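Local coordinates for Phospholipase/Carboxylesterase (Dyadobacter fermentans, PDB 4H0C), which probably hydrolyses carboxylic esters, perhaps including palmitoyl groups on proteins, as a member of the phospholipase/carboxylesterase family of alpha/beta hydrolases, at residues Gly126-Phe131 against Thr152-Ser157; Ala24-His29 against Tyr53-Thr58; His29-Thr34 against Ser61-Ser66. All blocks are in the same frame, centred on the assembly; numbering follows the deposited sequence.

Contact 1 (Gly126-Phe131 against Thr152-Ser157); sequences GGIIAF and TPVFIS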
ATOM      1  N   GLY A 126       9.482  -7.288  -3.384  1.00 11.72           N
ATOM      2  CA  GLY A 126       9.889  -6.791  -4.695  1.00 12.08           C
ATOM      3  C   GLY A 126       9.996  -5.276  -4.736  1.00 12.95           C
ATOM      4  O   GLY A 126      10.955  -4.722  -5.274  1.00 15.21           O
ATOM      5  N   GLY A 127       9.027  -4.601  -4.139  1.00 13.14           N
ATOM      6  CA  GLY A 127       8.986  -3.142  -4.124  1.00 12.34           C
ATOM      7  C   GLY A 127       7.662  -2.690  -3.547  1.00 12.85           C
ATOM      8  O   GLY A 127       6.685  -3.455  -3.546  1.00 14.49           O
ATOM      9  N   ILE A 128       7.624  -1.466  -3.028  1.00 12.07           N
ATOM     10  CA  ILE A 128       6.431  -0.941  -2.378  1.00 11.02           C
ATOM     11  C   ILE A 128       6.178   0.463  -2.896  1.00 10.58           C
ATOM     12  O   ILE A 128       7.068   1.305  -2.870  1.00 12.28           O
ATOM     13  CB  ILE A 128       6.609  -0.933  -0.833  1.00 10.41           C
ATOM     14  CG1 ILE A 128       6.791  -2.375  -0.322  1.00 11.92           C
ATOM     15  CG2 ILE A 128       5.409  -0.273  -0.171  1.00 11.32           C
ATOM     16  CD1 ILE A 128       7.346  -2.494   1.102  1.00 12.06           C
ATOM     17  N   ILE A 129       4.971   0.702  -3.403  1.00 11.46           N
ATOM     18  CA  ILE A 129       4.610   2.003  -3.973  1.00 10.85           C
ATOM     19  C   ILE A 129       3.448   2.594  -3.188  1.00 11.22           C
ATOM     20  O   ILE A 129       2.333   2.041  -3.178  1.00 13.93           O
ATOM     21  CB  ILE A 129       4.212   1.832  -5.447  1.00 12.13           C
ATOM     22  CG1 ILE A 129       5.348   1.182  -6.251  1.00 14.01           C
ATOM     23  CG2 ILE A 129       3.816   3.177  -6.024  1.00 15.27           C
ATOM     24  CD1 ILE A 129       4.830   0.434  -7.469  1.00 16.58           C
ATOM     25  N   ALA A 130       3.704   3.702  -2.497  1.00 10.93           N
ATOM     26  CA  ALA A 130       2.696   4.354  -1.669  1.00 11.75           C
ATOM     27  C   ALA A 130       2.410   5.749  -2.191  1.00 12.67           C
ATOM     28  O   ALA A 130       3.068   6.738  -1.802  1.00 14.08           O
ATOM     29  CB  ALA A 130       3.143   4.393  -0.212  1.00 13.01           C
ATOM     30  N   PHE A 131       1.453   5.835  -3.121  1.00 15.51           N
ATOM     31  CA  PHE A 131       1.047   7.131  -3.684  1.00 14.69           C
ATOM     32  C   PHE A 131       0.179   7.862  -2.671  1.00 15.87           C
ATOM     33  O   PHE A 131      -0.977   7.490  -2.453  1.00 16.79           O
ATOM     34  CB  PHE A 131       0.230   6.971  -4.980  1.00 15.94           C
ATOM     35  CG  PHE A 131       0.984   6.360  -6.138  1.00 17.35           C
ATOM     36  CD1 PHE A 131       2.115   6.976  -6.676  1.00 19.33           C
ATOM     37  CD2 PHE A 131       0.511   5.180  -6.739  1.00 18.40           C
ATOM     38  CE1 PHE A 131       2.771   6.417  -7.772  1.00 17.93           C
ATOM     39  CE2 PHE A 131       1.153   4.628  -7.834  1.00 19.10           C
ATOM     40  CZ  PHE A 131       2.299   5.242  -8.353  1.00 18.87           C
ATOM     41  N   THR A 152      14.488  -3.412   0.400  1.00 12.48           N
ATOM     42  CA  THR A 152      13.284  -3.269  -0.464  1.00 12.30           C
ATOM     43  C   THR A 152      13.133  -1.819  -0.946  1.00 12.21           C
ATOM     44  O   THR A 152      13.078  -0.891  -0.118  1.00 14.04           O
ATOM     45  CB  THR A 152      11.972  -3.623   0.285  1.00 12.48           C
ATOM     46  OG1 THR A 152      11.982  -4.987   0.696  1.00 15.17           O
ATOM     47  CG2 THR A 152      10.757  -3.381  -0.604  1.00 13.36           C
ATOM     48  N   PRO A 153      13.023  -1.620  -2.272  1.00 11.89           N
ATOM     49  CA  PRO A 153      12.795  -0.263  -2.767  1.00 12.34           C
ATOM     50  C   PRO A 153      11.375   0.184  -2.416  1.00 12.45           C
ATOM     51  O   PRO A 153      10.430  -0.565  -2.644  1.00 13.97           O
ATOM     52  CB  PRO A 153      12.975  -0.390  -4.294  1.00 13.02           C
ATOM     53  CG  PRO A 153      13.681  -1.702  -4.506  1.00 14.97           C
ATOM     54  CD  PRO A 153      13.362  -2.582  -3.338  1.00 12.79           C
ATOM     55  N   VAL A 154      11.240   1.394  -1.865  1.00 12.42           N
ATOM     56  CA  VAL A 154       9.954   1.958  -1.474  1.00 14.46           C
ATOM     57  C   VAL A 154       9.849   3.355  -2.059  1.00 14.18           C
ATOM     58  O   VAL A 154      10.785   4.145  -1.948  1.00 16.61           O
ATOM     59  CB  VAL A 154       9.798   2.056   0.072  1.00 12.96           C
ATOM     60  CG1 VAL A 154       8.466   2.687   0.465  1.00 14.58           C
ATOM     61  CG2 VAL A 154       9.956   0.692   0.734  1.00 15.46           C
ATOM     62  N   PHE A 155       8.724   3.641  -2.712  1.00 14.55           N
ATOM     63  CA  PHE A 155       8.405   4.994  -3.180  1.00 14.23           C
ATOM     64  C   PHE A 155       7.253   5.527  -2.357  1.00 12.73           C
ATOM     65  O   PHE A 155       6.219   4.889  -2.246  1.00 16.00           O
ATOM     66  CB  PHE A 155       8.023   4.992  -4.655  1.00 16.19           C
ATOM     67  CG  PHE A 155       7.614   6.348  -5.174  1.00 17.11           C
ATOM     68  CD1 PHE A 155       8.590   7.295  -5.533  1.00 18.42           C
ATOM     69  CD2 PHE A 155       6.265   6.713  -5.265  1.00 16.89           C
ATOM     70  CE1 PHE A 155       8.223   8.563  -6.000  1.00 22.05           C
ATOM     71  CE2 PHE A 155       5.899   7.976  -5.744  1.00 20.26           C
ATOM     72  CZ  PHE A 155       6.878   8.900  -6.103  1.00 19.70           C
ATOM     73  N   ILE A 156       7.449   6.690  -1.753  1.00 13.99           N
ATOM     74  CA  ILE A 156       6.405   7.331  -0.969  1.00 13.28           C
ATOM     75  C   ILE A 156       6.288   8.783  -1.413  1.00 15.81           C
ATOM     76  O   ILE A 156       7.272   9.512  -1.494  1.00 18.21           O
ATOM     77  CB  ILE A 156       6.633   7.178   0.567  1.00 14.80           C
ATOM     78  CG1 ILE A 156       5.471   7.769   1.380  1.00 14.36           C
ATOM     79  CG2 ILE A 156       7.971   7.763   0.998  1.00 17.99           C
ATOM     80  CD1 ILE A 156       5.553   7.464   2.877  1.00 14.98           C
ATOM     81  N   SER A 157       5.070   9.189  -1.735  1.00 16.19           N
ATOM     82  CA  SER A 157       4.844  10.565  -2.168  1.00 17.87           C
ATOM     83  C   SER A 157       3.675  11.193  -1.451  1.00 16.29           C
ATOM     84  O   SER A 157       2.858  10.511  -0.847  1.00 17.90           O
ATOM     85  CB  SER A 157       4.565  10.591  -3.656  1.00 20.04           C
ATOM     86  OG  SER A 157       3.403   9.840  -3.924  1.00 17.87           O
TER
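One face of the Phe131 ring carries CG2 of Ile129, its neighbour two residues back on the same strand, 3.4 Å above the plane and displaced toward the rim. Near the plane of that ring, at its edge, lies OG of Ser157. CE2 of Phe155 approaches obliquely, 4.0 Å from Phe131 CD1, and this same CD1 sits at the edge of the Phe155 ring. The two side chains cross at about a right angle, and their first torsions differ: CG of Phe155 is anti to the backbone N (chi1 177°), CG of Phe131 anti to the carbonyl carbon (chi1 -65°).

Under these rings two parallel strands pair in regular alternation. Ile128 N donates to Pro153 O (3.0 Å), and Ile128 O accepts from Phe155 N (2.9 Å); Ala130 N then reaches Phe155 O (2.8 Å), while Ser157 N gives a longer bond to Ala130 O. Pro153, lacking an N-H, suits the start of the pairing, where its carbonyl alone is used. On the face away from the phenylalanines, beta-branched Ile128 and Val154 lie side by side, with Ile128 CB 4.0 Å from Val154 CG2. Thr152 offers its methyl to Ile128 CD1 and turns OG1 to Phe149 O.

Both strands belong to the central sheet of the alpha/beta hydrolase fold, and strand 102-107 pairs with the far side of 127-131. Helix 198-206 covers Ile129, Phe131 and Phe155, its Glu200 holding Ser157 OG; helices 109-120 and 167-179 cover the Ile128, Ala130 and Ile156 face.

Contact 2 (Ala24-His29 against Tyr53-Thr58); sequences AVVMLH and YAPQAT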
ATOM      1  N   ALA A  24       4.303 -10.751  -8.581  1.00 13.64           N
ATOM      2  CA  ALA A  24       2.924 -10.424  -8.277  1.00 12.16           C
ATOM      3  C   ALA A  24       2.860  -9.054  -7.700  1.00 11.56           C
ATOM      4  O   ALA A  24       3.857  -8.558  -7.163  1.00 12.92           O
ATOM      5  CB  ALA A  24       2.338 -11.413  -7.285  1.00 13.82           C
ATOM      6  N   VAL A  25       1.694  -8.436  -7.805  1.00 11.21           N
ATOM      7  CA  VAL A  25       1.505  -7.119  -7.184  1.00 11.07           C
ATOM      8  C   VAL A  25       0.158  -7.098  -6.474  1.00 11.37           C
ATOM      9  O   VAL A  25      -0.854  -7.552  -7.039  1.00 12.58           O
ATOM     10  CB  VAL A  25       1.614  -5.943  -8.192  1.00 11.63           C
ATOM     11  CG1 VAL A  25       0.542  -6.023  -9.292  1.00 11.09           C
ATOM     12  CG2 VAL A  25       1.494  -4.611  -7.444  1.00 12.41           C
ATOM     13  N   VAL A  26       0.173  -6.641  -5.223  1.00 12.04           N
ATOM     14  CA  VAL A  26      -1.023  -6.438  -4.429  1.00 11.50           C
ATOM     15  C   VAL A  26      -1.393  -4.963  -4.570  1.00 12.39           C
ATOM     16  O   VAL A  26      -0.605  -4.102  -4.191  1.00 13.90           O
ATOM     17  CB  VAL A  26      -0.761  -6.782  -2.939  1.00 11.11           C
ATOM     18  CG1 VAL A  26      -2.013  -6.493  -2.127  1.00 13.96           C
ATOM     19  CG2 VAL A  26      -0.300  -8.221  -2.798  1.00 12.84           C
HETATM   20  N   MSE A  27      -2.578  -4.677  -5.137  1.00 10.82           N
HETATM   21  CA  MSE A  27      -3.006  -3.303  -5.411  1.00 10.42           C
HETATM   22  C   MSE A  27      -4.169  -2.950  -4.492  1.00 11.79           C
HETATM   23  O   MSE A  27      -5.152  -3.678  -4.431  1.00 13.15           O
HETATM   24  CB  MSE A  27      -3.389  -3.135  -6.890  1.00 10.85           C
HETATM   25  CG  MSE A  27      -2.288  -3.635  -7.825  1.00 13.88           C
HETATM   26 SE   MSE A  27      -2.671  -3.239  -9.649  0.75 17.20          SE
HETATM   27  CE  MSE A  27      -2.368  -1.320  -9.636  1.00 20.91           C
ATOM     28  N   LEU A  28      -4.056  -1.822  -3.797  1.00 12.26           N
ATOM     29  CA  LEU A  28      -5.010  -1.438  -2.760  1.00 12.09           C
ATOM     30  C   LEU A  28      -5.653  -0.108  -3.125  1.00 12.24           C
ATOM     31  O   LEU A  28      -4.976   0.922  -3.211  1.00 13.92           O
ATOM     32  CB  LEU A  28      -4.331  -1.399  -1.371  1.00 11.71           C
ATOM     33  CG  LEU A  28      -3.669  -2.734  -0.932  1.00 12.91           C
ATOM     34  CD1 LEU A  28      -2.896  -2.568   0.366  1.00 15.69           C
ATOM     35  CD2 LEU A  28      -4.701  -3.842  -0.759  1.00 14.75           C
ATOM     36  N   HIS A  29      -6.964  -0.158  -3.346  1.00 14.50           N
ATOM     37  CA  HIS A  29      -7.758   1.000  -3.721  1.00 14.05           C
ATOM     38  C   HIS A  29      -7.953   1.975  -2.583  1.00 14.19           C
ATOM     39  O   HIS A  29      -7.745   1.650  -1.389  1.00 14.06           O
ATOM     40  CB  HIS A  29      -9.118   0.580  -4.289  1.00 14.43           C
ATOM     41  CG  HIS A  29     -10.071  -0.038  -3.267  1.00 13.63           C
ATOM     42  ND1 HIS A  29     -10.761   0.702  -2.340  1.00 15.20           N
ATOM     43  CD2 HIS A  29     -10.489  -1.358  -3.103  1.00 14.13           C
ATOM     44  CE1 HIS A  29     -11.559  -0.127  -1.612  1.00 13.80           C
ATOM     45  NE2 HIS A  29     -11.374  -1.388  -2.068  1.00 14.39           N
ATOM     46  N   TYR A  53      -3.294  -8.938  -7.890  1.00 12.27           N
ATOM     47  CA  TYR A  53      -4.346  -9.190  -6.901  1.00 13.46           C
ATOM     48  C   TYR A  53      -4.812  -7.869  -6.316  1.00 14.84           C
ATOM     49  O   TYR A  53      -3.995  -7.094  -5.834  1.00 16.54           O
ATOM     50  CB  TYR A  53      -3.779 -10.007  -5.735  1.00 14.23           C
ATOM     51  CG  TYR A  53      -3.568 -11.474  -6.062  1.00 14.88           C
ATOM     52  CD1 TYR A  53      -4.306 -12.466  -5.402  1.00 18.17           C
ATOM     53  CD2 TYR A  53      -2.619 -11.873  -6.999  1.00 15.40           C
ATOM     54  CE1 TYR A  53      -4.121 -13.816  -5.694  1.00 20.34           C
ATOM     55  CE2 TYR A  53      -2.444 -13.222  -7.307  1.00 17.25           C
ATOM     56  CZ  TYR A  53      -3.203 -14.184  -6.642  1.00 21.89           C
ATOM     57  OH  TYR A  53      -3.054 -15.521  -6.914  1.00 25.68           O
ATOM     58  N   ALA A  54      -6.121  -7.627  -6.305  1.00 15.26           N
ATOM     59  CA  ALA A  54      -6.662  -6.408  -5.721  1.00 14.00           C
ATOM     60  C   ALA A  54      -7.835  -6.791  -4.810  1.00 15.01           C
ATOM     61  O   ALA A  54      -8.905  -7.151  -5.307  1.00 15.82           O
ATOM     62  CB  ALA A  54      -7.114  -5.451  -6.810  1.00 16.08           C
ATOM     63  N   PRO A  55      -7.634  -6.746  -3.478  1.00 13.82           N
ATOM     64  CA  PRO A  55      -8.759  -7.072  -2.603  1.00 15.21           C
ATOM     65  C   PRO A  55      -9.753  -5.925  -2.592  1.00 15.09           C
ATOM     66  O   PRO A  55      -9.348  -4.763  -2.717  1.00 17.52           O
ATOM     67  CB  PRO A  55      -8.112  -7.240  -1.215  1.00 15.02           C
ATOM     68  CG  PRO A  55      -6.848  -6.456  -1.275  1.00 15.56           C
ATOM     69  CD  PRO A  55      -6.376  -6.556  -2.724  1.00 15.84           C
ATOM     70  N   GLN A  56     -11.042  -6.243  -2.468  1.00 16.06           N
ATOM     71  CA  GLN A  56     -12.073  -5.214  -2.417  1.00 17.08           C
ATOM     72  C   GLN A  56     -12.485  -4.956  -0.974  1.00 15.17           C
ATOM     73  O   GLN A  56     -12.860  -5.895  -0.269  1.00 17.93           O
ATOM     74  CB  GLN A  56     -13.311  -5.655  -3.225  1.00 19.35           C
ATOM     75  CG  GLN A  56     -14.524  -4.757  -3.024  1.00 18.69           C
ATOM     76  CD  GLN A  56     -14.349  -3.386  -3.669  1.00 20.82           C
ATOM     77  OE1 GLN A  56     -13.991  -3.288  -4.855  1.00 21.06           O
ATOM     78  NE2 GLN A  56     -14.607  -2.318  -2.898  1.00 21.73           N
ATOM     79  N   ALA A  57     -12.481  -3.687  -0.563  1.00 16.12           N
ATOM     80  CA  ALA A  57     -12.903  -3.325   0.789  1.00 17.21           C
ATOM     81  C   ALA A  57     -14.417  -3.388   0.930  1.00 17.63           C
ATOM     82  O   ALA A  57     -15.166  -2.950   0.050  1.00 18.40           O
ATOM     83  CB  ALA A  57     -12.397  -1.942   1.178  1.00 16.44           C
ATOM     84  N   THR A  58     -14.856  -3.958   2.051  1.00 18.17           N
ATOM     85  CA  THR A  58     -16.241  -3.871   2.458  1.00 17.66           C
ATOM     86  C   THR A  58     -16.529  -2.400   2.723  1.00 17.70           C
ATOM     87  O   THR A  58     -15.665  -1.686   3.227  1.00 17.29           O
ATOM     88  CB  THR A  58     -16.478  -4.753   3.697  1.00 18.09           C
ATOM     89  OG1 THR A  58     -16.309  -6.119   3.299  1.00 19.17           O
ATOM     90  CG2 THR A  58     -17.890  -4.575   4.270  1.00 23.26           C
TER
HETATM   91  O   HOH W   1      -7.775  -2.995  -4.034  1.00 14.14           O
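Strands 23-28 and 50-55, joined through helix 35-39, form a beta-alpha-beta crossover of the alpha/beta hydrolase sheet, and His29 extends their contact beyond the end of the first strand. Its CB points toward 53-58, and CG takes the crowded position between backbone N and carbonyl carbon (chi1 69°). From there CD2 passes 3.6 Å from Pro55 O, CE1 rests 3.4 Å from the methyl CB of Ala57, and NE2 accepts the N-H of Ala57 at 3.0 Å. ND1, turned the other way, donates to Gly30 O, which leaves NE2 as the acceptor. The bond from Ala57 is nearly straight, 167° at the hydrogen, and its donor lies in the ring plane. Histidine suits the site because one ring nitrogen can donate while the other accepts a backbone N-H. An alanine here would remove the imidazole and would probably leave Ala57 N without its acceptor and loosen the hold on the loop after strand 50-55.

Farther back the pairing is backbone work: Tyr53 N donates to Val25 O (2.9 Å) and Tyr53 O accepts from selenomethionine Met27 N (2.9 Å). Val26 and Tyr53 face helix 77-94 together, while the small Ala54 fits against helix 35-39. Leu28 CD2 presses on Pro55 CG at 3.4 Å, tighter than usual carbon contact. Gln56, bent at chi2, sends NE2 to Ala57 O and OE1 to Ala35 N.

Pro55 has no N-H to continue the strand pairing, and where the backbones part a water bridges them: it donates to Met27 O, 2.7 Å away, and to Pro55 O, while accepting from His29 N.

Contact 3 (His29-Thr34 against Ser61-Ser66); sequences HGRGGT and SWYPYS. With CIT (citric acid), chain C.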
ATOM      1  N   HIS A  29      -6.964  -0.158  -3.346  1.00 14.50           N
ATOM      2  CA  HIS A  29      -7.758   1.000  -3.721  1.00 14.05           C
ATOM      3  C   HIS A  29      -7.953   1.975  -2.583  1.00 14.19           C
ATOM      4  O   HIS A  29      -7.745   1.650  -1.389  1.00 14.06           O
ATOM      5  CB  HIS A  29      -9.118   0.580  -4.289  1.00 14.43           C
ATOM      6  CG  HIS A  29     -10.071  -0.038  -3.267  1.00 13.63           C
ATOM      7  ND1 HIS A  29     -10.761   0.702  -2.340  1.00 15.20           N
ATOM      8  CD2 HIS A  29     -10.489  -1.358  -3.103  1.00 14.13           C
ATOM      9  CE1 HIS A  29     -11.559  -0.127  -1.612  1.00 13.80           C
ATOM     10  NE2 HIS A  29     -11.374  -1.388  -2.068  1.00 14.39           N
ATOM     11  N   GLY A  30      -8.382   3.171  -2.953  1.00 16.62           N
ATOM     12  CA  GLY A  30      -8.630   4.229  -1.989  1.00 15.38           C
ATOM     13  C   GLY A  30     -10.043   4.262  -1.418  1.00 13.69           C
ATOM     14  O   GLY A  30     -10.877   3.410  -1.729  1.00 17.20           O
ATOM     15  N   ARG A  31     -10.302   5.261  -0.581  1.00 15.55           N
ATOM     16  CA  ARG A  31     -11.602   5.399   0.093  1.00 14.05           C
ATOM     17  C   ARG A  31     -12.714   5.633  -0.928  1.00 16.40           C
ATOM     18  O   ARG A  31     -12.616   6.543  -1.773  1.00 18.63           O
ATOM     19  CB  ARG A  31     -11.573   6.540   1.112  1.00 15.95           C
ATOM     20  CG  ARG A  31     -12.771   6.562   2.055  1.00 15.52           C
ATOM     21  CD  ARG A  31     -12.737   7.798   2.951  1.00 18.00           C
ATOM     22  NE  ARG A  31     -11.494   7.817   3.742  1.00 19.23           N
ATOM     23  CZ  ARG A  31     -11.342   7.217   4.926  1.00 20.92           C
ATOM     24  NH1 ARG A  31     -12.358   6.577   5.501  1.00 20.79           N
ATOM     25  NH2 ARG A  31     -10.172   7.262   5.542  1.00 17.91           N
ATOM     26  N   GLY A  32     -13.770   4.832  -0.833  1.00 18.65           N
ATOM     27  CA  GLY A  32     -14.882   4.909  -1.792  1.00 21.18           C
ATOM     28  C   GLY A  32     -14.575   4.264  -3.135  1.00 24.24           C
ATOM     29  O   GLY A  32     -15.377   4.359  -4.070  1.00 27.48           O
ATOM     30  N   GLY A  33     -13.424   3.601  -3.236  1.00 22.20           N
ATOM     31  CA  GLY A  33     -12.946   3.068  -4.504  1.00 23.02           C
ATOM     32  C   GLY A  33     -13.215   1.593  -4.654  1.00 21.09           C
ATOM     33  O   GLY A  33     -13.835   0.963  -3.779  1.00 21.27           O
ATOM     34  N   THR A  34     -12.765   1.029  -5.771  1.00 18.19           N
ATOM     35  CA  THR A  34     -13.008  -0.389  -6.029  1.00 18.17           C
ATOM     36  C   THR A  34     -11.765  -1.066  -6.517  1.00 17.40           C
ATOM     37  O   THR A  34     -10.859  -0.417  -7.063  1.00 17.32           O
ATOM     38  CB  THR A  34     -14.143  -0.629  -7.071  1.00 19.72           C
ATOM     39  OG1 THR A  34     -13.727  -0.147  -8.353  1.00 24.32           O
ATOM     40  CG2 THR A  34     -15.447   0.069  -6.660  1.00 22.79           C
ATOM     41  N   SER A  61     -14.316   0.930   1.740  1.00 15.75           N
ATOM     42  CA  SER A  61     -13.454   1.719   2.602  1.00 16.35           C
ATOM     43  C   SER A  61     -12.758   0.829   3.615  1.00 15.06           C
ATOM     44  O   SER A  61     -13.421   0.100   4.375  1.00 15.76           O
ATOM     45  CB  SER A  61     -14.272   2.815   3.311  1.00 16.81           C
ATOM     46  OG  SER A  61     -13.454   3.557   4.217  1.00 17.53           O
ATOM     47  N   TRP A  62     -11.419   0.891   3.625  1.00 15.42           N
ATOM     48  CA  TRP A  62     -10.606   0.071   4.556  1.00 13.51           C
ATOM     49  C   TRP A  62     -10.873   0.316   6.018  1.00 14.02           C
ATOM     50  O   TRP A  62     -10.852  -0.619   6.819  1.00 14.52           O
ATOM     51  CB  TRP A  62      -9.113   0.168   4.221  1.00 12.42           C
ATOM     52  CG  TRP A  62      -8.845  -0.293   2.808  1.00 12.81           C
ATOM     53  CD1 TRP A  62      -8.383   0.457   1.722  1.00 13.79           C
ATOM     54  CD2 TRP A  62      -9.014  -1.655   2.295  1.00 12.36           C
ATOM     55  NE1 TRP A  62      -8.270  -0.332   0.602  1.00 14.03           N
ATOM     56  CE2 TRP A  62      -8.656  -1.613   0.874  1.00 12.94           C
ATOM     57  CE3 TRP A  62      -9.451  -2.849   2.850  1.00 12.41           C
ATOM     58  CZ2 TRP A  62      -8.714  -2.758   0.063  1.00 14.65           C
ATOM     59  CZ3 TRP A  62      -9.501  -3.986   2.041  1.00 13.57           C
ATOM     60  CH2 TRP A  62      -9.146  -3.936   0.672  1.00 13.82           C
ATOM     61  N   TYR A  63     -11.131   1.566   6.378  1.00 12.68           N
ATOM     62  CA  TYR A  63     -11.406   1.923   7.780  1.00 13.74           C
ATOM     63  C   TYR A  63     -12.165   3.257   7.739  1.00 14.44           C
ATOM     64  O   TYR A  63     -11.984   4.041   6.789  1.00 15.83           O
ATOM     65  CB  TYR A  63     -10.075   2.007   8.599  1.00 14.95           C
ATOM     66  CG  TYR A  63      -8.963   2.745   7.883  1.00 14.48           C
ATOM     67  CD1 TYR A  63      -8.925   4.152   7.875  1.00 15.05           C
ATOM     68  CD2 TYR A  63      -7.979   2.058   7.162  1.00 14.19           C
ATOM     69  CE1 TYR A  63      -7.930   4.840   7.183  1.00 15.47           C
ATOM     70  CE2 TYR A  63      -6.972   2.734   6.510  1.00 14.32           C
ATOM     71  CZ  TYR A  63      -6.970   4.121   6.496  1.00 14.99           C
ATOM     72  OH  TYR A  63      -6.004   4.794   5.814  1.00 18.80           O
ATOM     73  N   PRO A  64     -13.018   3.524   8.750  1.00 16.60           N
ATOM     74  CA  PRO A  64     -14.036   4.593   8.616  1.00 16.67           C
ATOM     75  C   PRO A  64     -13.590   6.058   8.670  1.00 16.47           C
ATOM     76  O   PRO A  64     -14.272   6.917   8.113  1.00 15.84           O
ATOM     77  CB  PRO A  64     -14.991   4.316   9.782  1.00 19.28           C
ATOM     78  CG  PRO A  64     -14.144   3.573  10.783  1.00 16.91           C
ATOM     79  CD  PRO A  64     -13.256   2.689   9.941  1.00 15.35           C
ATOM     80  N   TYR A  65     -12.477   6.328   9.345  1.00 14.55           N
ATOM     81  CA  TYR A  65     -12.046   7.687   9.649  1.00 14.86           C
ATOM     82  C   TYR A  65     -10.688   7.998   9.057  1.00 14.41           C
ATOM     83  O   TYR A  65     -10.061   7.114   8.449  1.00 15.83           O
ATOM     84  CB  TYR A  65     -12.039   7.860  11.173  1.00 14.16           C
ATOM     85  CG  TYR A  65     -13.394   7.567  11.784  1.00 15.56           C
ATOM     86  CD1 TYR A  65     -14.536   8.270  11.358  1.00 16.28           C
ATOM     87  CD2 TYR A  65     -13.548   6.601  12.773  1.00 16.19           C
ATOM     88  CE1 TYR A  65     -15.784   8.022  11.909  1.00 18.05           C
ATOM     89  CE2 TYR A  65     -14.796   6.356  13.334  1.00 19.11           C
ATOM     90  CZ  TYR A  65     -15.902   7.060  12.891  1.00 19.63           C
ATOM     91  OH  TYR A  65     -17.130   6.799  13.444  1.00 24.32           O
ATOM     92  N   SER A  66     -10.226   9.246   9.231  1.00 13.83           N
ATOM     93  CA  SER A  66      -8.858   9.614   8.840  1.00 16.82           C
ATOM     94  C   SER A  66      -7.868   8.568   9.329  1.00 14.89           C
ATOM     95  O   SER A  66      -8.009   8.045  10.446  1.00 15.17           O
ATOM     96  CB  SER A  66      -8.470  10.958   9.449  1.00 19.77           C
ATOM     97  OG  SER A  66      -7.085  11.206   9.283  1.00 17.68           O
TER
HETATM   98  C1  CIT C 301      -8.624   9.628   2.826  1.00 29.98           C
HETATM   99  O1  CIT C 301      -9.546   9.596   3.659  1.00 33.06           O
HETATM  100  O2  CIT C 301      -8.751   9.139   1.687  1.00 35.64           O
HETATM  101  C2  CIT C 301      -7.319  10.282   3.225  1.00 26.21           C
HETATM  102  C3  CIT C 301      -6.319   9.224   3.720  1.00 23.91           C
HETATM  103  O7  CIT C 301      -6.142   8.216   2.727  1.00 27.71           O
HETATM  104  C4  CIT C 301      -4.948   9.836   4.010  1.00 25.84           C
HETATM  105  C5  CIT C 301      -4.100   9.870   2.753  1.00 29.58           C
HETATM  106  O3  CIT C 301      -3.147   9.055   2.638  1.00 27.49           O
HETATM  107  O4  CIT C 301      -4.380  10.723   1.876  1.00 31.85           O
HETATM  108  C6  CIT C 301      -6.810   8.503   4.958  1.00 22.70           C
HETATM  109  O5  CIT C 301      -6.840   7.244   4.933  1.00 24.07           O
HETATM  110  O6  CIT C 301      -7.125   9.182   5.950  1.00 22.00           O
HETATM  111  O   HOH W   2     -14.907   5.839   4.925  1.00 27.25           O
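The tight end of this contact is a pair of rings. Trp62 lies over one face of the His29 imidazole in an offset stack, the centroid of its five-membered ring 4.7 Å from that of His29 and the planes inclined at 27°. Gly33 O and Thr34 N lie above the opposite face, both displaced toward its rim. The indole also binds the backbone: NE1 donates to His29 O at 2.9 Å, with the acceptor close to the indole plane but the donor 26° above the carbonyl plane. A tryptophan suits the place because one group supplies both a broad stacking surface and an N-H. On the imidazole, ND1 of His29 uses a lone pair of Gly30 O, which is gripped twice, since Gly33 N also donates to it and so closes a type II turn.

The sequence His29-Gly30-Arg31-Gly32 fits the HGxG motif of alpha/beta hydrolases, whose main chain in relatives contributes to the oxyanion hole. Gly32 has the positive phi that favours glycine in such a turn, and a CB on Gly33 would clash with Gly30 O.

The other end is more open, and one long side chain does the work. Arginine suits it because several N-H groups, fanned out in one plane, can serve carbonyls, a water and a carboxylate at once. Arg31 runs out extended, then bends at chi3 (-59°), bringing NH2 to Tyr65 O at 2.9 Å and NH1 to a weak bond with Tyr63 O. A water in the guanidinium plane, 2.7 Å from Arg31 NH1, bridges to Ser61 OG, which Gln109 also holds. Citrate, probably from the crystallisation liquor, takes Arg31 NE on its O1 (2.6 Å) and the Tyr63 OH on its O5 (2.7 Å). The same citrate is hydrogen-bonded to Ser108 OG, the likely nucleophile.

How the contacts relate
From the N terminus, strand 23-28 enters contact 2 and passes through His29 directly into contact 3, so one residue serves both. The chain then forms helix 35-39, returns as strand 50-55 to close contact 2, and a few residues later closes contact 3 with 61-66; the segments alternate, so the two contacts cross. They also touch, Ala57 and Pro55 against Trp62 and Gln56 against Gly33 and Thr34. Contact 1 opens only afterwards, in series, and its loop joins two adjacent strands without an intervening helix. Contacts 1 and 2 belong to the same sheet on opposite sides of the chain's centre, their centres about 15 Å apart, while contact 3 ties together loops beyond strands 23-28 and 50-55.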